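Local coordinates for transcriptional regulator, GntR family (Ralstonia eutropha, PDB 3IHU), which probably binds DNA as a transcription factor of the GntR family, pairing a winged-helix DNA-binding domain with an all-helical FCD domain, at residues Phe23-Gly28 against Gly32-Gly37; Asp70-Arg73 against Ala77-Arg80; Ala124-Glu129 against Asp185-Ala190; Arg179-Asp184 against Val209-Gly214. All coordinates share one frame; numbering follows the deposited sequence. Where two conformers were deposited one is given.

Interaction 1: Phe23-Gly28 against Gly32-Gly37; sequences FGIMSG and GTFVPG
The carbonyl of Gly-28 is where helix 17-31 meets the loop that follows it, and three successive backbone N-H groups converge on its oxygen. Gly-32 N lies 2.7 Å and Thr-33 N 2.9 Å from Gly-28 O, both at angles near 128° that make the bonds weak. Phe-34 N is straighter at 170° but longer, 3.3 Å from the same Gly-28 O, and also weak. A fourth weak bond comes from the hydroxyl of Thr-33, whose OG1 sits between its own backbone N and carbonyl carbon (chi1 52°), beside the helix end. Several imperfect donors thus share one acceptor. The packing is tight at Gly-28, where Thr-33 OG1 comes within 3.0 Å of Gly-28 CA and the edge of the Phe-34 ring brings CD1 to 4.0 Å from that CA. This is a helix C-terminus capped through glycine: Gly-32 takes a positive phi, and the link from Thr-33 N back to Gly-28 O is the 6→1 pairing found in a Schellman motif. Deeper in, Ile-25 and Phe-34 cross at about a right angle. Ile-25 CG1 stands over the centre of one ring face, 4.2 Å from the Phe-34 centroid, as a CH-pi contact. Both side chains also meet Leu-40 and Phe-49, which ties the turn into the hydrophobic centre of the winged-helix domain. The solvent side is looser: Gly-32 and Thr-33 are exposed although both donate to Gly-28 O, and Val-35 turns its side chain away from the helix.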
loop_
_atom_site.group_PDB
_atom_site.type_symbol
_atom_site.label_atom_id
_atom_site.label_comp_id
_atom_site.label_asym_id
_atom_site.label_seq_id
_atom_site.Cartn_x
_atom_site.Cartn_y
_atom_site.Cartn_z
ATOM N N PHE A 23 7.366 -1.017 8.920
ATOM C CA PHE A 23 7.123 -0.208 7.737
ATOM C C PHE A 23 8.254 -0.291 6.710
ATOM O O PHE A 23 7.997 -0.217 5.499
ATOM C CB PHE A 23 6.800 1.227 8.139
ATOM C CG PHE A 23 5.481 1.346 8.851
ATOM C CD1 PHE A 23 4.278 1.118 8.157
ATOM C CD2 PHE A 23 5.422 1.669 10.198
ATOM C CE1 PHE A 23 3.040 1.219 8.810
ATOM C CE2 PHE A 23 4.192 1.758 10.856
ATOM C CZ PHE A 23 3.003 1.538 10.160
ATOM N N GLY A 24 9.486 -0.463 7.183
ATOM C CA GLY A 24 10.623 -0.657 6.309
ATOM C C GLY A 24 10.535 -1.866 5.400
ATOM O O GLY A 24 10.939 -1.796 4.220
ATOM N N ILE A 25 10.017 -2.989 5.918
ATOM C CA ILE A 25 9.924 -4.187 5.091
ATOM C C ILE A 25 8.748 -4.041 4.122
ATOM O O ILE A 25 8.817 -4.430 2.973
ATOM C CB ILE A 25 9.834 -5.454 5.932
ATOM C CG1 ILE A 25 11.214 -5.758 6.554
ATOM C CG2 ILE A 25 9.349 -6.620 5.086
ATOM C CD1 ILE A 25 11.147 -6.775 7.688
HETATM N N MSE A 26 7.686 -3.424 4.583
HETATM C CA MSE A 26 6.538 -3.189 3.706
HETATM C C MSE A 26 6.883 -2.195 2.602
HETATM O O MSE A 26 6.626 -2.474 1.434
HETATM C CB MSE A 26 5.298 -2.798 4.522
HETATM C CG MSE A 26 4.392 -4.043 4.680
HETATM SE SE MSE A 26 3.092 -3.900 6.029
HETATM C CE MSE A 26 3.125 -1.963 6.237
ATOM N N SER A 27 7.535 -1.097 2.945
ATOM C CA SER A 27 7.970 -0.176 1.900
ATOM C C SER A 27 9.038 -0.770 0.963
ATOM O O SER A 27 8.957 -0.579 -0.257
ATOM C CB SER A 27 8.459 1.139 2.472
ATOM O OG SER A 27 9.499 0.899 3.383
ATOM N N GLY A 28 10.013 -1.490 1.525
ATOM C CA GLY A 28 11.021 -2.191 0.732
ATOM C C GLY A 28 10.441 -3.190 -0.261
ATOM O O GLY A 28 10.946 -3.326 -1.366
ATOM N N GLY A 32 11.227 -2.670 -3.933
ATOM C CA GLY A 32 12.070 -3.678 -4.563
ATOM C C GLY A 32 13.328 -4.027 -3.797
ATOM O O GLY A 32 14.131 -4.786 -4.297
ATOM N N THR A 33 13.512 -3.502 -2.594
ATOM C CA THR A 33 14.703 -3.842 -1.798
ATOM C C THR A 33 14.529 -5.127 -0.946
ATOM O O THR A 33 15.481 -5.627 -0.423
ATOM C CB THR A 33 15.055 -2.719 -0.845
ATOM O OG1 THR A 33 13.891 -2.385 -0.095
ATOM C CG2 THR A 33 15.585 -1.459 -1.636
ATOM N N PHE A 34 13.292 -5.571 -0.751
ATOM C CA PHE A 34 12.997 -6.875 -0.190
ATOM C C PHE A 34 12.068 -7.532 -1.219
ATOM O O PHE A 34 11.322 -6.823 -1.901
ATOM C CB PHE A 34 12.239 -6.734 1.155
ATOM C CG PHE A 34 13.095 -6.296 2.300
ATOM C CD1 PHE A 34 13.274 -4.954 2.559
ATOM C CD2 PHE A 34 13.728 -7.215 3.123
ATOM C CE1 PHE A 34 14.091 -4.543 3.581
ATOM C CE2 PHE A 34 14.538 -6.814 4.162
ATOM C CZ PHE A 34 14.724 -5.467 4.389
ATOM N N VAL A 35 12.096 -8.864 -1.315
ATOM C CA VAL A 35 11.284 -9.585 -2.291
ATOM C C VAL A 35 10.484 -10.776 -1.703
ATOM O O VAL A 35 10.878 -11.393 -0.711
ATOM C CB VAL A 35 12.142 -10.109 -3.433
ATOM C CG1 VAL A 35 12.728 -8.904 -4.197
ATOM C CG2 VAL A 35 13.248 -11.079 -2.922
ATOM N N PRO A 36 9.356 -11.114 -2.338
ATOM C CA PRO A 36 8.630 -12.323 -1.966
ATOM C C PRO A 36 9.558 -13.531 -1.976
ATOM O O PRO A 36 10.400 -13.654 -2.886
ATOM C CB PRO A 36 7.570 -12.437 -3.078
ATOM C CG PRO A 36 7.353 -11.007 -3.503
ATOM C CD PRO A 36 8.730 -10.401 -3.455
ATOM N N GLY A 37 9.482 -14.375 -0.946
ATOM C CA GLY A 37 10.339 -15.581 -0.859
ATOM C C GLY A 37 11.633 -15.318 -0.142
ATOM O O GLY A 37 12.437 -16.206 0.104
#

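Interaction 2: Asp70-Arg73 against Ala77-Arg80; sequences DLQR and AVIR
Asp-70 and Val-78 form an antiparallel hydrogen-bonded pair. Asp-70 N reaches Val-78 O at 2.9 Å (155° at the hydrogen), lying in the carbonyl plane, and Val-78 N returns to Asp-70 O at 2.9 Å (151°) from a position tilted out of it. Beside this pair, Ala-77 CA makes a CA-H...O contact of 3.3 Å with Asp-70 O, and Leu-71 faces Ala-77 as a non-hydrogen-bonded pair. The two strands are those of the hairpin 69-71/77-79, the wing of the winged helix-turn-helix fold; strand 39-40 adds the third strand, next to 77-79. Charge is handled loosely at the hairpin's open end. Asp-70 OD1 is 3.8 Å from Arg-80 NE, a long salt bridge, with the carboxylate and guanidinium planes 32° apart. A water completes the link, donating to Asp-70 OD2 at 2.6 Å and accepting from Arg-80 NE at 3.0 Å at the guanidinium edge, while NH1 of Arg-80 bonds Gly-67 O. The apolar contact is Leu-71 CD2 against Ala-77 CB at 4.3 Å, and both side chains rest on Leu-60 of helix 53-65. An amide contact is separate from it: the bend of Gln-72 at chi2 brings its amide end across Val-78 CG2, with OE1 3.6 Å from that methyl. NE2 donates to the carbonyl of Leu-71 from above the carbonyl plane, and OE1 also takes a weak hydrogen bond from Arg-39 NH1.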
loop_
_atom_site.group_PDB
_atom_site.type_symbol
_atom_site.label_atom_id
_atom_site.label_comp_id
_atom_site.label_asym_id
_atom_site.label_seq_id
_atom_site.Cartn_x
_atom_site.Cartn_y
_atom_site.Cartn_z
ATOM N N ASP A 70 6.074 -15.479 7.056
ATOM C CA ASP A 70 5.916 -16.631 7.931
ATOM C C ASP A 70 7.161 -16.716 8.816
ATOM O O ASP A 70 8.274 -16.851 8.311
ATOM C CB ASP A 70 5.807 -17.938 7.146
ATOM C CG ASP A 70 4.553 -18.020 6.336
ATOM O OD1 ASP A 70 3.549 -17.348 6.693
ATOM O OD2 ASP A 70 4.594 -18.763 5.329
ATOM N N LEU A 71 6.926 -16.695 10.127
ATOM C CA LEU A 71 7.958 -16.922 11.119
ATOM C C LEU A 71 8.579 -18.311 10.983
ATOM O O LEU A 71 7.894 -19.274 10.657
ATOM C CB LEU A 71 7.388 -16.720 12.533
ATOM C CG LEU A 71 6.796 -15.340 12.865
ATOM C CD1 LEU A 71 6.580 -15.194 14.382
ATOM C CD2 LEU A 71 7.673 -14.215 12.329
ATOM N N GLN A 72 9.883 -18.391 11.217
ATOM C CA GLN A 72 10.633 -19.650 11.126
ATOM C C GLN A 72 11.317 -19.894 12.461
ATOM O O GLN A 72 11.177 -19.105 13.393
ATOM C CB GLN A 72 11.724 -19.563 10.038
ATOM C CG GLN A 72 11.242 -19.078 8.654
ATOM C CD GLN A 72 10.391 -20.116 7.931
ATOM O OE1 GLN A 72 10.887 -20.882 7.086
ATOM N NE2 GLN A 72 9.105 -20.156 8.268
ATOM N N ARG A 73 12.085 -20.972 12.536
ATOM C CA ARG A 73 12.904 -21.258 13.723
ATOM C C ARG A 73 14.144 -20.345 13.763
ATOM O O ARG A 73 14.535 -19.719 12.756
ATOM C CB ARG A 73 13.333 -22.739 13.734
ATOM N N ALA A 77 12.488 -15.517 9.470
ATOM C CA ALA A 77 11.196 -15.356 8.800
ATOM C C ALA A 77 11.384 -15.476 7.296
ATOM O O ALA A 77 12.507 -15.359 6.802
ATOM C CB ALA A 77 10.572 -14.017 9.158
ATOM N N VAL A 78 10.299 -15.724 6.569
ATOM C CA VAL A 78 10.364 -15.787 5.112
ATOM C C VAL A 78 9.260 -14.875 4.627
ATOM O O VAL A 78 8.168 -14.896 5.139
ATOM C CB VAL A 78 10.293 -17.283 4.557
ATOM C CG1 VAL A 78 10.262 -17.325 3.041
ATOM C CG2 VAL A 78 11.509 -18.031 4.995
ATOM N N ILE A 79 9.558 -13.990 3.691
ATOM C CA ILE A 79 8.521 -13.183 3.131
ATOM C C ILE A 79 7.605 -14.128 2.296
ATOM O O ILE A 79 8.078 -14.979 1.547
ATOM C CB ILE A 79 9.095 -11.983 2.287
ATOM C CG1 ILE A 79 10.011 -11.127 3.170
ATOM C CG2 ILE A 79 7.969 -11.153 1.670
ATOM C CD1 ILE A 79 10.545 -9.836 2.481
ATOM N N ARG A 80 6.316 -13.986 2.470
ATOM C CA ARG A 80 5.359 -14.875 1.780
ATOM C C ARG A 80 5.333 -14.613 0.261
ATOM O O ARG A 80 5.632 -13.511 -0.190
ATOM C CB ARG A 80 3.955 -14.706 2.384
ATOM C CG ARG A 80 3.865 -15.330 3.784
ATOM C CD ARG A 80 2.406 -15.406 4.319
ATOM N NE ARG A 80 1.622 -16.362 3.554
ATOM C CZ ARG A 80 0.453 -16.099 2.980
ATOM N NH1 ARG A 80 -0.127 -14.901 3.118
ATOM N NH2 ARG A 80 -0.161 -17.049 2.290
HETATM O O HOH W 1 3.132 -18.921 3.179
#

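Interaction 3: Ala124-Glu129 against Asp185-Ala190; sequences ALVAAE and DYRRIA
A bend at chi3 (88°) swings the guanidinium of Arg-187 toward helix 112-130 and turns one flat face to Val-126. The methyl that meets it, Val-126 CG2, is placed anti to its carbonyl carbon by a chi1 of 171°, which directs it across the gap. CG2 stands 3.6 Å above the guanidinium plane of Arg-187, displaced from the centre toward NH1, with Val-126 CG2 to Arg-187 NH1 at 3.7 Å and CZ only slightly farther. The two side chains cross at about a right angle, and CG2 alone of the valine makes the touch. One residue earlier on each helix, Leu-125 and Tyr-186 cross in the same manner. Leu-125 CD1 comes 4.0 Å from Tyr-186 CD2 and 4.2 Å from Tyr-186 CB, obliquely to the ring and near its root. The phenol oxygen is occupied outside this pair, through a hydrogen bond to Arg-182 NH2. The CA atoms of Leu-125 and Tyr-186 are 8.6 Å apart, and those of Val-126 and Arg-187 are 8.8 Å, a separation that side chains alone bridge. Helices 112-130 and 179-195 are thereby joined within the helical bundle of the FCD domain. Leu-125 also touches Phe-137 of helix 134-152 and Leu-183 of helix 179-195, whereas Arg-187 also rests on Val-122 and is exposed. Since methyl groups meet only carbon and the flat face of a cation, cohesion here probably comes mainly from van der Waals contact and the burial of Leu-125 and Tyr-186, without directional bonds between the segments to fix their register.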
loop_
_atom_site.group_PDB
_atom_site.type_symbol
_atom_site.label_atom_id
_atom_site.label_comp_id
_atom_site.label_asym_id
_atom_site.label_seq_id
_atom_site.Cartn_x
_atom_site.Cartn_y
_atom_site.Cartn_z
ATOM N N ALA A 124 2.575 15.131 -7.726
ATOM C CA ALA A 124 3.801 14.324 -7.518
ATOM C C ALA A 124 3.727 12.914 -8.163
ATOM O O ALA A 124 4.746 12.369 -8.617
ATOM C CB ALA A 124 4.115 14.179 -6.004
ATOM N N LEU A 125 2.552 12.281 -8.131
ATOM C CA LEU A 125 2.379 11.032 -8.859
ATOM C C LEU A 125 2.604 11.230 -10.371
ATOM O O LEU A 125 3.322 10.424 -11.008
ATOM C CB LEU A 125 0.983 10.407 -8.617
ATOM C CG LEU A 125 0.834 9.820 -7.225
ATOM C CD1 LEU A 125 -0.650 9.716 -6.863
ATOM C CD2 LEU A 125 1.613 8.481 -7.083
ATOM N N VAL A 126 2.003 12.279 -10.937
ATOM C CA VAL A 126 2.106 12.560 -12.375
ATOM C C VAL A 126 3.587 12.784 -12.786
ATOM O O VAL A 126 4.064 12.210 -13.764
ATOM C CB VAL A 126 1.264 13.788 -12.812
ATOM C CG1 VAL A 126 1.601 14.175 -14.283
ATOM C CG2 VAL A 126 -0.245 13.513 -12.666
ATOM N N ALA A 127 4.294 13.592 -12.001
ATOM C CA ALA A 127 5.713 13.854 -12.220
ATOM C C ALA A 127 6.559 12.592 -12.070
ATOM O O ALA A 127 7.459 12.352 -12.870
ATOM C CB ALA A 127 6.204 14.945 -11.277
ATOM N N ALA A 128 6.303 11.766 -11.050
ATOM C CA ALA A 128 7.090 10.549 -10.916
ATOM C C ALA A 128 6.838 9.589 -12.084
ATOM O O ALA A 128 7.790 8.919 -12.554
ATOM C CB ALA A 128 6.839 9.841 -9.587
ATOM N N GLU A 129 5.584 9.488 -12.532
ATOM C CA GLU A 129 5.236 8.564 -13.622
ATOM C C GLU A 129 5.960 8.943 -14.906
ATOM O O GLU A 129 6.535 8.085 -15.583
ATOM C CB GLU A 129 3.754 8.552 -13.882
ATOM C CG GLU A 129 3.270 7.438 -14.822
ATOM C CD GLU A 129 3.526 7.690 -16.308
ATOM O OE1 GLU A 129 3.431 8.855 -16.767
ATOM O OE2 GLU A 129 3.843 6.698 -17.015
ATOM N N ASP A 185 -5.945 5.748 -12.548
ATOM C CA ASP A 185 -6.846 5.355 -11.488
ATOM C C ASP A 185 -6.808 6.307 -10.268
ATOM O O ASP A 185 -7.854 6.633 -9.655
ATOM C CB ASP A 185 -6.530 3.899 -11.041
ATOM C CG ASP A 185 -6.879 2.863 -12.090
ATOM O OD1 ASP A 185 -7.484 3.230 -13.113
ATOM O OD2 ASP A 185 -6.555 1.662 -11.888
ATOM N N TYR A 186 -5.600 6.679 -9.861
ATOM C CA TYR A 186 -5.433 7.518 -8.712
ATOM C C TYR A 186 -5.965 8.924 -8.993
ATOM O O TYR A 186 -6.503 9.572 -8.111
ATOM C CB TYR A 186 -3.971 7.642 -8.286
ATOM C CG TYR A 186 -3.255 6.375 -7.892
ATOM C CD1 TYR A 186 -3.904 5.375 -7.197
ATOM C CD2 TYR A 186 -1.919 6.198 -8.183
ATOM C CE1 TYR A 186 -3.252 4.237 -6.811
ATOM C CE2 TYR A 186 -1.254 5.039 -7.800
ATOM C CZ TYR A 186 -1.936 4.067 -7.109
ATOM O OH TYR A 186 -1.327 2.886 -6.731
ATOM N N ARG A 187 -5.767 9.391 -10.220
ATOM C CA ARG A 187 -6.353 10.630 -10.633
ATOM C C ARG A 187 -7.869 10.579 -10.567
ATOM O O ARG A 187 -8.453 11.539 -10.118
ATOM C CB ARG A 187 -5.890 11.008 -12.025
ATOM C CG ARG A 187 -4.436 11.337 -12.023
ATOM C CD ARG A 187 -3.911 11.479 -13.450
ATOM N NE ARG A 187 -4.107 12.841 -13.842
ATOM C CZ ARG A 187 -3.418 13.460 -14.786
ATOM N NH1 ARG A 187 -2.465 12.817 -15.486
ATOM N NH2 ARG A 187 -3.698 14.736 -15.011
ATOM N N ARG A 188 -8.496 9.485 -11.014
ATOM C CA ARG A 188 -9.964 9.393 -10.946
ATOM C C ARG A 188 -10.448 9.366 -9.475
ATOM O O ARG A 188 -11.492 9.962 -9.147
ATOM C CB ARG A 188 -10.513 8.165 -11.723
ATOM C CG ARG A 188 -10.294 8.252 -13.250
ATOM C CD ARG A 188 -10.334 6.879 -14.008
ATOM N NE ARG A 188 -10.399 7.098 -15.447
ATOM C CZ ARG A 188 -11.525 7.300 -16.150
ATOM N NH1 ARG A 188 -12.724 7.245 -15.580
ATOM N NH2 ARG A 188 -11.449 7.538 -17.460
ATOM N N ILE A 189 -9.705 8.658 -8.605
ATOM C CA ILE A 189 -10.045 8.635 -7.191
ATOM C C ILE A 189 -10.049 10.075 -6.636
ATOM O O ILE A 189 -11.016 10.486 -6.032
ATOM C CB ILE A 189 -9.116 7.741 -6.328
ATOM C CG1 ILE A 189 -9.321 6.260 -6.647
ATOM C CG2 ILE A 189 -9.361 8.038 -4.821
ATOM C CD1 ILE A 189 -8.219 5.322 -6.155
ATOM N N ALA A 190 -8.954 10.804 -6.840
ATOM C CA ALA A 190 -8.827 12.173 -6.347
ATOM C C ALA A 190 -9.978 13.036 -6.843
ATOM O O ALA A 190 -10.641 13.679 -6.050
ATOM C CB ALA A 190 -7.534 12.775 -6.758
#

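Interaction 4: Arg179-Asp184 against Val209-Gly214; sequences RQMRLD and VKNVRG
Met-181, a selenomethionine, places its selenium against CB and the carbonyl oxygen of Asn-211, with the terminal methyl beside that carbonyl. Its SE lies 3.6 Å from Asn-211 CB and 3.7 Å from Asn-211 O, and the two side chains meet at a slant. The side chain leaves helix 179-195 extended, with CG anti to the backbone N (chi1 171°), and bends only at chi3 (77°), which turns CE aside toward the next residue. There Met-181 CE stands 4.0 Å from Val-212 N and 4.1 Å from the Val-212 CG2 methyl. One residue on helix 179-195 therefore spans two consecutive residues of its neighbour. This side chain was deposited in two conformers, so these distances hold for one of them and the contact is to that extent doubtful. The helices concerned, 179-195 and 198-219, are the last two of the chain, consecutive members of the helical FCD bundle, and approach to 7.9 Å between the CA atoms of Met-181 and Asn-211. Asn-211 offers CB to the selenium, while its amide serves another purpose: ND2 donates to Asp-185 OD2, one turn further along helix 179-195. The same carboxylate oxygen also bonds His-208 ND1, giving the two helices a polar link beside the apolar one. Helix 198-219 also packs on helix 84-105, where Val-209 meets Leu-91 and Thr-98. Val-212 is buried, whereas Met-181 and Asn-211 are partly exposed.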
loop_
_atom_site.group_PDB
_atom_site.type_symbol
_atom_site.label_atom_id
_atom_site.label_comp_id
_atom_site.label_asym_id
_atom_site.label_seq_id
_atom_site.Cartn_x
_atom_site.Cartn_y
_atom_site.Cartn_z
ATOM N N ARG A 179 2.135 1.194 -13.986
ATOM C CA ARG A 179 2.089 2.566 -13.446
ATOM C C ARG A 179 1.227 3.571 -14.258
ATOM O O ARG A 179 0.563 4.445 -13.694
ATOM C CB ARG A 179 3.488 3.102 -13.331
ATOM C CG ARG A 179 3.528 4.383 -12.597
ATOM C CD ARG A 179 4.930 4.820 -12.294
ATOM N NE ARG A 179 5.720 3.803 -11.624
ATOM C CZ ARG A 179 6.890 3.350 -12.102
ATOM N NH1 ARG A 179 7.367 3.819 -13.236
ATOM N NH2 ARG A 179 7.590 2.418 -11.443
ATOM N N GLN A 180 1.257 3.461 -15.581
ATOM C CA GLN A 180 0.403 4.333 -16.397
ATOM C C GLN A 180 -1.056 4.182 -15.967
ATOM O O GLN A 180 -1.706 5.157 -15.673
ATOM C CB GLN A 180 0.544 4.006 -17.871
ATOM C CG GLN A 180 1.980 4.230 -18.345
ATOM C CD GLN A 180 2.209 3.930 -19.824
ATOM O OE1 GLN A 180 2.809 2.898 -20.192
ATOM N NE2 GLN A 180 1.784 4.841 -20.662
HETATM N N MSE A 181 -1.552 2.944 -15.917
HETATM C CA MSE A 181 -2.949 2.654 -15.583
HETATM C C MSE A 181 -3.228 3.081 -14.141
HETATM O O MSE A 181 -4.276 3.656 -13.815
HETATM C CB MSE A 181 -3.230 1.142 -15.776
HETATM C CG MSE A 181 -4.582 0.615 -15.276
HETATM SE SE MSE A 181 -4.587 -1.340 -15.048
HETATM C CE MSE A 181 -3.605 -1.447 -13.353
ATOM N N ARG A 182 -2.281 2.778 -13.256
ATOM C CA ARG A 182 -2.497 3.085 -11.846
ATOM C C ARG A 182 -2.607 4.601 -11.646
ATOM O O ARG A 182 -3.416 5.072 -10.876
ATOM C CB ARG A 182 -1.404 2.449 -10.972
ATOM C CG ARG A 182 -1.417 0.899 -11.048
ATOM C CD ARG A 182 -0.131 0.263 -10.460
ATOM N NE ARG A 182 0.165 0.869 -9.173
ATOM C CZ ARG A 182 1.361 1.186 -8.718
ATOM N NH1 ARG A 182 2.457 0.944 -9.432
ATOM N NH2 ARG A 182 1.457 1.774 -7.546
ATOM N N LEU A 183 -1.775 5.362 -12.315
ATOM C CA LEU A 183 -1.813 6.828 -12.166
ATOM C C LEU A 183 -3.192 7.378 -12.581
ATOM O O LEU A 183 -3.798 8.218 -11.888
ATOM C CB LEU A 183 -0.744 7.471 -13.026
ATOM C CG LEU A 183 -0.878 8.990 -13.117
ATOM C CD1 LEU A 183 -0.583 9.637 -11.727
ATOM C CD2 LEU A 183 0.043 9.538 -14.228
ATOM N N ASP A 184 -3.695 6.905 -13.714
ATOM C CA ASP A 184 -5.038 7.304 -14.151
ATOM C C ASP A 184 -6.072 6.948 -13.109
ATOM O O ASP A 184 -6.957 7.743 -12.797
ATOM C CB ASP A 184 -5.478 6.637 -15.438
ATOM C CG ASP A 184 -6.710 7.307 -15.991
ATOM O OD1 ASP A 184 -6.600 8.510 -16.279
ATOM O OD2 ASP A 184 -7.789 6.687 -16.035
ATOM N N VAL A 209 -8.819 -1.131 -7.931
ATOM C CA VAL A 209 -8.483 -2.543 -7.619
ATOM C C VAL A 209 -9.003 -3.497 -8.676
ATOM O O VAL A 209 -8.325 -4.454 -9.023
ATOM C CB VAL A 209 -8.913 -2.923 -6.215
ATOM C CG1 VAL A 209 -8.534 -4.414 -5.891
ATOM C CG2 VAL A 209 -8.272 -1.947 -5.220
ATOM N N LYS A 210 -10.191 -3.242 -9.189
ATOM C CA LYS A 210 -10.698 -4.005 -10.332
ATOM C C LYS A 210 -9.726 -3.984 -11.523
ATOM O O LYS A 210 -9.517 -5.000 -12.196
ATOM C CB LYS A 210 -12.055 -3.434 -10.772
ATOM C CG LYS A 210 -13.235 -3.629 -9.855
ATOM C CD LYS A 210 -14.483 -2.944 -10.532
ATOM C CE LYS A 210 -15.618 -2.799 -9.586
ATOM N NZ LYS A 210 -16.011 -4.148 -9.206
ATOM N N ASN A 211 -9.098 -2.840 -11.769
ATOM C CA ASN A 211 -8.084 -2.746 -12.855
ATOM C C ASN A 211 -6.862 -3.534 -12.570
ATOM O O ASN A 211 -6.375 -4.220 -13.461
ATOM C CB ASN A 211 -7.667 -1.287 -13.156
ATOM C CG ASN A 211 -8.771 -0.498 -13.819
ATOM O OD1 ASN A 211 -9.704 -1.076 -14.370
ATOM N ND2 ASN A 211 -8.684 0.835 -13.763
ATOM N N VAL A 212 -6.362 -3.470 -11.327
ATOM C CA VAL A 212 -5.257 -4.310 -10.927
ATOM C C VAL A 212 -5.585 -5.820 -11.105
ATOM O O VAL A 212 -4.808 -6.554 -11.706
ATOM C CB VAL A 212 -4.786 -3.980 -9.498
ATOM C CG1 VAL A 212 -3.705 -4.933 -9.030
ATOM C CG2 VAL A 212 -4.360 -2.506 -9.418
ATOM N N ARG A 213 -6.752 -6.259 -10.642
ATOM C CA ARG A 213 -7.170 -7.660 -10.800
ATOM C C ARG A 213 -7.215 -8.067 -12.284
ATOM O O ARG A 213 -6.653 -9.078 -12.665
ATOM C CB ARG A 213 -8.554 -7.897 -10.196
ATOM C CG ARG A 213 -9.017 -9.386 -10.303
ATOM C CD ARG A 213 -10.486 -9.556 -10.000
ATOM N NE ARG A 213 -10.678 -9.251 -8.611
ATOM C CZ ARG A 213 -11.224 -8.148 -8.099
ATOM N NH1 ARG A 213 -11.733 -7.182 -8.871
ATOM N NH2 ARG A 213 -11.265 -8.008 -6.757
ATOM N N GLY A 214 -7.869 -7.265 -13.099
ATOM C CA GLY A 214 -7.866 -7.435 -14.543
ATOM C C GLY A 214 -6.484 -7.586 -15.150
ATOM O O GLY A 214 -6.248 -8.510 -15.916
#

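How the interactions relate
Interactions 1 and 2 share the winged-helix domain and touch: Gly-37 N lies 2.9 Å from Ile-79 O, a probable hydrogen bond, and Phe-34 packs on Ile-79. Interactions 3 and 4 share helix 179-195 in the FCD bundle and touch, for instance where Glu-129 OE2 packs on Gln-180 CG (3.4 Å). Backbone polar bonds dominate the first pair, with weak bonds capping a helix in interaction 1 and regular strand pairing in interaction 2. The second pair relies on side-chain van der Waals contact, in interaction 4 partly against backbone atoms. Interactions 1, 3 and 4 are partly buried; interaction 2 is a surface contact. Interactions 2 and 3 lie on opposite sides of the chain's centre, their own centres about 34 Å apart.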